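Local coordinates for dual specificity protein phosphatase 8 (Homo sapiens, PDB 4JMK) that probably dephosphorylates phosphotyrosine, phosphoserine and phosphothreonine in proteins and so is thought to restrain mitogen-activated protein kinases, here as its catalytic domain, at residues G28-P40 / I45-D57. The protein carries 1 engineered substitution. Sequence-based numbering, arbitrary orientation.
Sequences GISYVLNASNSCP and ICESRFMRVPIND. With SO4 (sulfate ion), chain D.
Arg52 and Asn34 both set CG anti to the backbone N (chi1 -178° and 179°), which lays their side chains side by side on one face of the sheet; a bend at chi3 (-59°) then turns the Arg52 guanidinium into the loop that follows strand 29-34. There NH1 and NH2 grip the carbonyl oxygen of Cys39 end-on, NH2 to O measuring 2.8 Å, with that oxygen in the guanidinium plane. NH1 also donates to Ser36 O at 2.9 Å, approaching from above that carbonyl's plane. Asn34 ND2 supplies a third N-H to Cys39 O (3.0 Å), while its OD1 receives the Ser36 hydroxyl on a lone pair; Ser36 OG in turn accepts from Cys39 N, an ST motif. A leucine in place of Arg52 has no N-H to give the carbonyls of Ser36 and Cys39, so the loop would probably hold less firmly to strand 50-52.

Behind this clasp, Phe50 brings CE1 to Asn34 CB at 3.7 Å, and Val32 CG2 packs against CG1 of Ile45, the two side chains crossing at about a right angle. On the opposite face Leu33 CD1 meets Met51 CG at 3.6 Å, beneath helix 67-79. Farther back, Arg49 CG sits over the centre of the Tyr31 ring in a CH-pi contact, 3.9 Å from its centroid. Strands 29-34 and 50-52 run parallel, joined by a ladder including Asn34 N to Met51 O (2.9 Å). Strand 50-52 is the outer strand of the central sheet of a dual-specificity phosphatase domain, and strand 29-34 links it to strand 83-87, which leads to Ser88, the changed residue at the predicted phosphocysteine position.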
ATOM      1  N   GLY A  28     -10.334 -14.644  -2.743  1.00 21.37           N
ATOM      2  CA  GLY A  28     -11.075 -13.834  -3.698  1.00 18.16           C
ATOM      3  C   GLY A  28     -10.382 -12.533  -4.083  1.00 24.77           C
ATOM      4  O   GLY A  28     -11.042 -11.552  -4.407  1.00 19.29           O
ATOM      5  N   ILE A  29      -9.054 -12.515  -4.061  1.00 17.21           N
ATOM      6  CA  ILE A  29      -8.324 -11.281  -4.398  1.00 18.30           C
ATOM      7  C   ILE A  29      -8.146 -11.109  -5.906  1.00 17.51           C
ATOM      8  O   ILE A  29      -7.501 -11.940  -6.571  1.00 19.70           O
ATOM      9  CB  ILE A  29      -6.953 -11.240  -3.687  1.00 16.96           C
ATOM     10  CG1 ILE A  29      -7.165 -11.355  -2.178  1.00 17.67           C
ATOM     11  CG2 ILE A  29      -6.203  -9.929  -4.022  1.00 12.34           C
ATOM     12  CD1 ILE A  29      -5.871 -11.526  -1.394  1.00 29.08           C
ATOM     13  N   SER A  30      -8.702 -10.022  -6.446  1.00 15.44           N
ATOM     14  CA  SER A  30      -8.704  -9.791  -7.893  1.00 19.29           C
ATOM     15  C   SER A  30      -7.935  -8.537  -8.315  1.00 15.53           C
ATOM     16  O   SER A  30      -7.610  -8.384  -9.492  1.00 18.03           O
ATOM     17  CB  SER A  30     -10.144  -9.740  -8.437  1.00 20.76           C
ATOM     18  OG  SER A  30     -10.842  -8.565  -8.010  1.00 17.85           O
ATOM     19  N   TYR A  31      -7.637  -7.652  -7.359  1.00 14.42           N
ATOM     20  CA  TYR A  31      -6.841  -6.445  -7.625  1.00 10.19           C
ATOM     21  C   TYR A  31      -5.450  -6.564  -7.006  1.00 14.48           C
ATOM     22  O   TYR A  31      -5.312  -7.060  -5.881  1.00 14.59           O
ATOM     23  CB  TYR A  31      -7.502  -5.221  -6.989  1.00 13.74           C
ATOM     24  CG  TYR A  31      -8.650  -4.623  -7.765  1.00 17.84           C
ATOM     25  CD1 TYR A  31      -9.884  -5.252  -7.818  1.00 20.68           C
ATOM     26  CD2 TYR A  31      -8.505  -3.407  -8.413  1.00 20.14           C
ATOM     27  CE1 TYR A  31     -10.939  -4.688  -8.505  1.00 28.46           C
ATOM     28  CE2 TYR A  31      -9.551  -2.835  -9.103  1.00 23.56           C
ATOM     29  CZ  TYR A  31     -10.761  -3.479  -9.146  1.00 29.28           C
ATOM     30  OH  TYR A  31     -11.804  -2.911  -9.834  1.00 32.83           O
ATOM     31  N   VAL A  32      -4.447  -6.065  -7.720  1.00 14.65           N
ATOM     32  CA  VAL A  32      -3.051  -6.114  -7.261  1.00 15.69           C
ATOM     33  C   VAL A  32      -2.333  -4.784  -7.464  1.00 16.44           C
ATOM     34  O   VAL A  32      -2.296  -4.240  -8.584  1.00 17.72           O
ATOM     35  CB  VAL A  32      -2.239  -7.202  -7.991  1.00 11.50           C
ATOM     36  CG1 VAL A  32      -0.728  -7.090  -7.622  1.00 12.26           C
ATOM     37  CG2 VAL A  32      -2.768  -8.596  -7.637  1.00 14.67           C
ATOM     38  N   LEU A  33      -1.761  -4.267  -6.377  1.00 16.05           N
ATOM     39  CA  LEU A  33      -0.881  -3.105  -6.428  1.00 16.52           C
ATOM     40  C   LEU A  33       0.532  -3.592  -6.139  1.00 20.16           C
ATOM     41  O   LEU A  33       0.838  -4.018  -5.027  1.00 15.56           O
ATOM     42  CB  LEU A  33      -1.312  -2.055  -5.393  1.00 14.23           C
ATOM     43  CG  LEU A  33      -0.601  -0.704  -5.402  1.00 19.67           C
ATOM     44  CD1 LEU A  33      -0.573  -0.121  -6.763  1.00 23.80           C
ATOM     45  CD2 LEU A  33      -1.307   0.270  -4.438  1.00 19.56           C
ATOM     46  N   ASN A  34       1.378  -3.535  -7.160  1.00 14.83           N
ATOM     47  CA  ASN A  34       2.713  -4.124  -7.143  1.00 13.06           C
ATOM     48  C   ASN A  34       3.725  -3.000  -7.007  1.00 17.09           C
ATOM     49  O   ASN A  34       3.950  -2.240  -7.961  1.00 19.99           O
ATOM     50  CB  ASN A  34       2.899  -4.858  -8.472  1.00 16.82           C
ATOM     51  CG  ASN A  34       4.258  -5.513  -8.620  1.00 23.97           C
ATOM     52  OD1 ASN A  34       5.244  -5.104  -8.008  1.00 20.94           O
ATOM     53  ND2 ASN A  34       4.321  -6.515  -9.487  1.00 22.84           N
ATOM     54  N   ALA A  35       4.326  -2.885  -5.823  1.00 17.07           N
ATOM     55  CA  ALA A  35       5.267  -1.801  -5.549  1.00 17.43           C
ATOM     56  C   ALA A  35       6.682  -2.315  -5.727  1.00 22.48           C
ATOM     57  O   ALA A  35       7.366  -2.616  -4.749  1.00 24.23           O
ATOM     58  CB  ALA A  35       5.071  -1.272  -4.132  1.00 19.08           C
ATOM     59  N   SER A  36       7.107  -2.439  -6.982  1.00 20.47           N
ATOM     60  CA  SER A  36       8.430  -2.968  -7.307  1.00 21.72           C
ATOM     61  C   SER A  36       8.694  -2.799  -8.792  1.00 24.39           C
ATOM     62  O   SER A  36       7.762  -2.552  -9.560  1.00 18.86           O
ATOM     63  CB  SER A  36       8.496  -4.458  -6.986  1.00 27.44           C
ATOM     64  OG  SER A  36       7.908  -5.201  -8.047  1.00 24.00           O
ATOM     65  N   ASN A  37       9.957  -2.934  -9.204  1.00 27.59           N
ATOM     66  CA  ASN A  37      10.285  -2.982 -10.626  1.00 30.16           C
ATOM     67  C   ASN A  37      10.385  -4.421 -11.110  1.00 32.59           C
ATOM     68  O   ASN A  37      10.098  -4.722 -12.274  1.00 36.37           O
ATOM     69  CB  ASN A  37      11.631  -2.289 -10.913  1.00 27.65           C
ATOM     70  CG  ASN A  37      11.558  -0.786 -10.764  1.00 34.26           C
ATOM     71  OD1 ASN A  37      10.733  -0.125 -11.397  1.00 32.70           O
ATOM     72  ND2 ASN A  37      12.421  -0.235  -9.913  1.00 31.73           N
ATOM     73  N   SER A  38      10.813  -5.308 -10.217  1.00 25.38           N
ATOM     74  CA  SER A  38      11.222  -6.653 -10.628  1.00 30.82           C
ATOM     75  C   SER A  38      10.150  -7.722 -10.457  1.00 29.31           C
ATOM     76  O   SER A  38      10.169  -8.725 -11.163  1.00 31.06           O
ATOM     77  CB  SER A  38      12.488  -7.070  -9.878  1.00 34.56           C
ATOM     78  OG  SER A  38      12.292  -6.970  -8.478  1.00 44.77           O
ATOM     79  N   CYS A  39       9.214  -7.519  -9.530  1.00 26.48           N
ATOM     80  CA  CYS A  39       8.179  -8.523  -9.298  1.00 19.37           C
ATOM     81  C   CYS A  39       7.206  -8.536 -10.469  1.00 21.42           C
ATOM     82  O   CYS A  39       6.748  -7.485 -10.922  1.00 27.16           O
ATOM     83  CB  CYS A  39       7.414  -8.261  -7.996  1.00 24.49           C
ATOM     84  SG  CYS A  39       8.448  -7.996  -6.515  1.00 32.98           S
ATOM     85  N   PRO A  40       6.887  -9.735 -10.971  1.00 30.64           N
ATOM     86  CA  PRO A  40       5.984  -9.866 -12.120  1.00 28.09           C
ATOM     87  C   PRO A  40       4.514  -9.748 -11.717  1.00 24.90           C
ATOM     88  O   PRO A  40       4.159 -10.062 -10.568  1.00 24.49           O
ATOM     89  CB  PRO A  40       6.262 -11.292 -12.605  1.00 34.15           C
ATOM     90  CG  PRO A  40       6.625 -12.042 -11.342  1.00 29.82           C
ATOM     91  CD  PRO A  40       7.380 -11.039 -10.484  1.00 30.09           C
ATOM     92  N   ILE A  45      -4.104 -12.440 -13.058  1.00 20.59           N
ATOM     93  CA  ILE A  45      -4.664 -11.129 -12.721  1.00 19.02           C
ATOM     94  C   ILE A  45      -4.907 -10.297 -13.988  1.00 18.42           C
ATOM     95  O   ILE A  45      -4.041 -10.237 -14.864  1.00 23.16           O
ATOM     96  CB  ILE A  45      -3.713 -10.334 -11.773  1.00 22.36           C
ATOM     97  CG1 ILE A  45      -3.585 -11.030 -10.409  1.00 14.86           C
ATOM     98  CG2 ILE A  45      -4.201  -8.910 -11.596  1.00 16.71           C
ATOM     99  CD1 ILE A  45      -4.935 -11.193  -9.640  1.00 17.22           C
ATOM    100  N   CYS A  46      -6.075  -9.650 -14.072  1.00 20.29           N
ATOM    101  CA  CYS A  46      -6.443  -8.798 -15.221  1.00 19.18           C
ATOM    102  C   CYS A  46      -5.703  -7.479 -15.250  1.00 20.62           C
ATOM    103  O   CYS A  46      -5.541  -6.827 -14.214  1.00 26.28           O
ATOM    104  CB  CYS A  46      -7.942  -8.478 -15.177  1.00 26.32           C
ATOM    105  SG  CYS A  46      -8.965  -9.933 -15.309  1.00 34.67           S
ATOM    106  N   GLU A  47      -5.288  -7.055 -16.439  1.00 20.02           N
ATOM    107  CA  GLU A  47      -4.549  -5.801 -16.576  1.00 20.09           C
ATOM    108  C   GLU A  47      -5.298  -4.612 -15.979  1.00 23.53           C
ATOM    109  O   GLU A  47      -4.695  -3.736 -15.346  1.00 21.13           O
ATOM    110  CB  GLU A  47      -4.210  -5.530 -18.043  1.00 24.36           C
ATOM    111  CG  GLU A  47      -3.237  -4.371 -18.232  1.00 37.79           C
ATOM    112  CD  GLU A  47      -1.873  -4.639 -17.600  1.00 48.41           C
ATOM    113  OE1 GLU A  47      -1.276  -3.691 -17.038  1.00 50.65           O
ATOM    114  OE2 GLU A  47      -1.391  -5.794 -17.673  1.00 46.85           O
ATOM    115  N   SER A  48      -6.615  -4.584 -16.153  1.00 17.55           N
ATOM    116  CA  SER A  48      -7.398  -3.455 -15.651  1.00 21.71           C
ATOM    117  C   SER A  48      -7.502  -3.447 -14.119  1.00 25.55           C
ATOM    118  O   SER A  48      -7.947  -2.467 -13.531  1.00 25.01           O
ATOM    119  CB  SER A  48      -8.806  -3.456 -16.259  1.00 22.74           C
ATOM    120  OG  SER A  48      -9.538  -4.594 -15.843  1.00 30.63           O
ATOM    121  N   ARG A  49      -7.115  -4.548 -13.481  1.00 19.65           N
ATOM    122  CA  ARG A  49      -7.132  -4.639 -12.026  1.00 19.62           C
ATOM    123  C   ARG A  49      -5.707  -4.691 -11.467  1.00 20.33           C
ATOM    124  O   ARG A  49      -5.467  -5.207 -10.372  1.00 16.84           O
ATOM    125  CB  ARG A  49      -7.934  -5.867 -11.597  1.00 18.42           C
ATOM    126  CG  ARG A  49      -9.426  -5.757 -11.954  1.00 22.31           C
ATOM    127  CD  ARG A  49     -10.121  -7.096 -11.808  1.00 28.03           C
ATOM    128  NE  ARG A  49     -11.574  -6.998 -11.898  1.00 30.37           N
ATOM    129  CZ  ARG A  49     -12.267  -6.947 -13.035  1.00 48.95           C
ATOM    130  NH1 ARG A  49     -11.645  -6.961 -14.215  1.00 38.98           N
ATOM    131  NH2 ARG A  49     -13.593  -6.867 -12.988  1.00 54.41           N
ATOM    132  N   PHE A  50      -4.770  -4.141 -12.228  1.00 18.61           N
ATOM    133  CA  PHE A  50      -3.361  -4.194 -11.855  1.00 22.60           C
ATOM    134  C   PHE A  50      -2.731  -2.820 -11.945  1.00 21.69           C
ATOM    135  O   PHE A  50      -2.967  -2.097 -12.910  1.00 21.91           O
ATOM    136  CB  PHE A  50      -2.607  -5.134 -12.799  1.00 20.88           C
ATOM    137  CG  PHE A  50      -1.122  -5.189 -12.536  1.00 18.79           C
ATOM    138  CD1 PHE A  50      -0.618  -5.951 -11.479  1.00 16.62           C
ATOM    139  CD2 PHE A  50      -0.235  -4.464 -13.324  1.00 19.73           C
ATOM    140  CE1 PHE A  50       0.743  -5.999 -11.231  1.00 18.10           C
ATOM    141  CE2 PHE A  50       1.135  -4.514 -13.079  1.00 23.48           C
ATOM    142  CZ  PHE A  50       1.618  -5.280 -12.029  1.00 18.19           C
ATOM    143  N   MET A  51      -1.911  -2.469 -10.959  1.00 15.54           N
ATOM    144  CA  MET A  51      -1.152  -1.219 -11.018  1.00 17.27           C
ATOM    145  C   MET A  51       0.250  -1.440 -10.487  1.00 16.62           C
ATOM    146  O   MET A  51       0.423  -2.045  -9.429  1.00 20.68           O
ATOM    147  CB  MET A  51      -1.835  -0.126 -10.193  1.00 18.39           C
ATOM    148  CG  MET A  51      -0.991   1.153 -10.085  1.00 19.87           C
ATOM    149  SD  MET A  51      -1.772   2.400  -9.040  1.00 27.36           S
ATOM    150  CE  MET A  51      -0.422   3.583  -8.872  1.00 22.00           C
ATOM    151  N   ARG A  52       1.251  -0.956 -11.218  1.00 20.30           N
ATOM    152  CA  ARG A  52       2.637  -1.023 -10.745  1.00 16.80           C
ATOM    153  C   ARG A  52       3.086   0.335 -10.203  1.00 18.39           C
ATOM    154  O   ARG A  52       2.811   1.365 -10.816  1.00 21.04           O
ATOM    155  CB  ARG A  52       3.581  -1.456 -11.876  1.00 19.27           C
ATOM    156  CG  ARG A  52       5.058  -1.596 -11.432  1.00 24.24           C
ATOM    157  CD  ARG A  52       5.978  -2.193 -12.521  1.00 20.38           C
ATOM    158  NE  ARG A  52       5.562  -3.528 -12.955  1.00 23.48           N
ATOM    159  CZ  ARG A  52       5.882  -4.663 -12.331  1.00 22.91           C
ATOM    160  NH1 ARG A  52       6.631  -4.647 -11.228  1.00 20.24           N
ATOM    161  NH2 ARG A  52       5.462  -5.823 -12.813  1.00 22.02           N
ATOM    162  N   VAL A  53       3.752   0.320  -9.049  1.00 17.93           N
ATOM    163  CA  VAL A  53       4.519   1.475  -8.566  1.00 20.82           C
ATOM    164  C   VAL A  53       5.990   1.093  -8.703  1.00 19.46           C
ATOM    165  O   VAL A  53       6.525   0.348  -7.873  1.00 16.97           O
ATOM    166  CB  VAL A  53       4.207   1.805  -7.101  1.00 22.14           C
ATOM    167  CG1 VAL A  53       5.073   2.984  -6.619  1.00 22.24           C
ATOM    168  CG2 VAL A  53       2.745   2.136  -6.953  1.00 23.21           C
ATOM    169  N   PRO A  54       6.634   1.567  -9.780  1.00 25.34           N
ATOM    170  CA  PRO A  54       7.948   1.072 -10.195  1.00 24.31           C
ATOM    171  C   PRO A  54       9.085   1.636  -9.345  1.00 29.34           C
ATOM    172  O   PRO A  54       9.813   2.524  -9.790  1.00 30.28           O
ATOM    173  CB  PRO A  54       8.052   1.557 -11.647  1.00 29.83           C
ATOM    174  CG  PRO A  54       7.263   2.830 -11.667  1.00 29.27           C
ATOM    175  CD  PRO A  54       6.128   2.624 -10.679  1.00 21.39           C
ATOM    176  N   ILE A  55       9.243   1.112  -8.133  1.00 27.22           N
ATOM    177  CA  ILE A  55      10.275   1.616  -7.226  1.00 29.73           C
ATOM    178  C   ILE A  55      11.140   0.510  -6.623  1.00 28.69           C
ATOM    179  O   ILE A  55      10.666  -0.600  -6.369  1.00 25.44           O
ATOM    180  CB  ILE A  55       9.654   2.443  -6.076  1.00 26.71           C
ATOM    181  CG1 ILE A  55       8.675   1.584  -5.262  1.00 24.29           C
ATOM    182  CG2 ILE A  55       8.962   3.683  -6.626  1.00 28.91           C
ATOM    183  CD1 ILE A  55       8.073   2.291  -4.056  1.00 28.22           C
ATOM    184  N   ASN A  56      12.408   0.838  -6.383  1.00 25.40           N
ATOM    185  CA  ASN A  56      13.360  -0.048  -5.722  1.00 29.89           C
ATOM    186  C   ASN A  56      13.351   0.194  -4.206  1.00 27.47           C
ATOM    187  O   ASN A  56      12.966   1.272  -3.762  1.00 30.94           O
ATOM    188  CB  ASN A  56      14.756   0.232  -6.299  1.00 38.93           C
ATOM    189  CG  ASN A  56      15.789  -0.802  -5.891  1.00 61.67           C
ATOM    190  OD1 ASN A  56      16.769  -0.485  -5.214  1.00 70.13           O
ATOM    191  ND2 ASN A  56      15.579  -2.044  -6.307  1.00 67.09           N
ATOM    192  N   ASP A  57      13.768  -0.788  -3.409  1.00 26.71           N
ATOM    193  CA  ASP A  57      13.786  -0.598  -1.954  1.00 28.39           C
ATOM    194  C   ASP A  57      15.132  -0.060  -1.469  1.00 35.27           C
ATOM    195  O   ASP A  57      16.025  -0.837  -1.125  1.00 38.29           O
ATOM    196  CB  ASP A  57      13.467  -1.907  -1.219  1.00 30.55           C
ATOM    197  CG  ASP A  57      13.375  -1.724   0.289  1.00 34.59           C
ATOM    198  OD1 ASP A  57      12.726  -0.750   0.740  1.00 31.65           O
ATOM    199  OD2 ASP A  57      13.952  -2.554   1.027  1.00 39.26           O
TER
HETATM  200  S   SO4 D 502      13.548  -3.775  -7.824  1.00 46.53           S
HETATM  201  O1  SO4 D 502      14.071  -4.525  -8.960  1.00 45.05           O
HETATM  202  O2  SO4 D 502      13.794  -2.356  -8.062  1.00 49.20           O
HETATM  203  O3  SO4 D 502      14.252  -4.201  -6.614  1.00 51.44           O
HETATM  204  O4  SO4 D 502      12.112  -4.013  -7.676  1.00 31.17           O
HETATM  205  O   HOH W   1      -7.952  -9.892 -11.819  1.00 17.50           O
HETATM  206  O   HOH W   2     -12.780  -8.195 -10.141  1.00 37.38           O
HETATM  207  O   HOH W   3     -14.195  -4.685 -10.754  1.00 40.82           O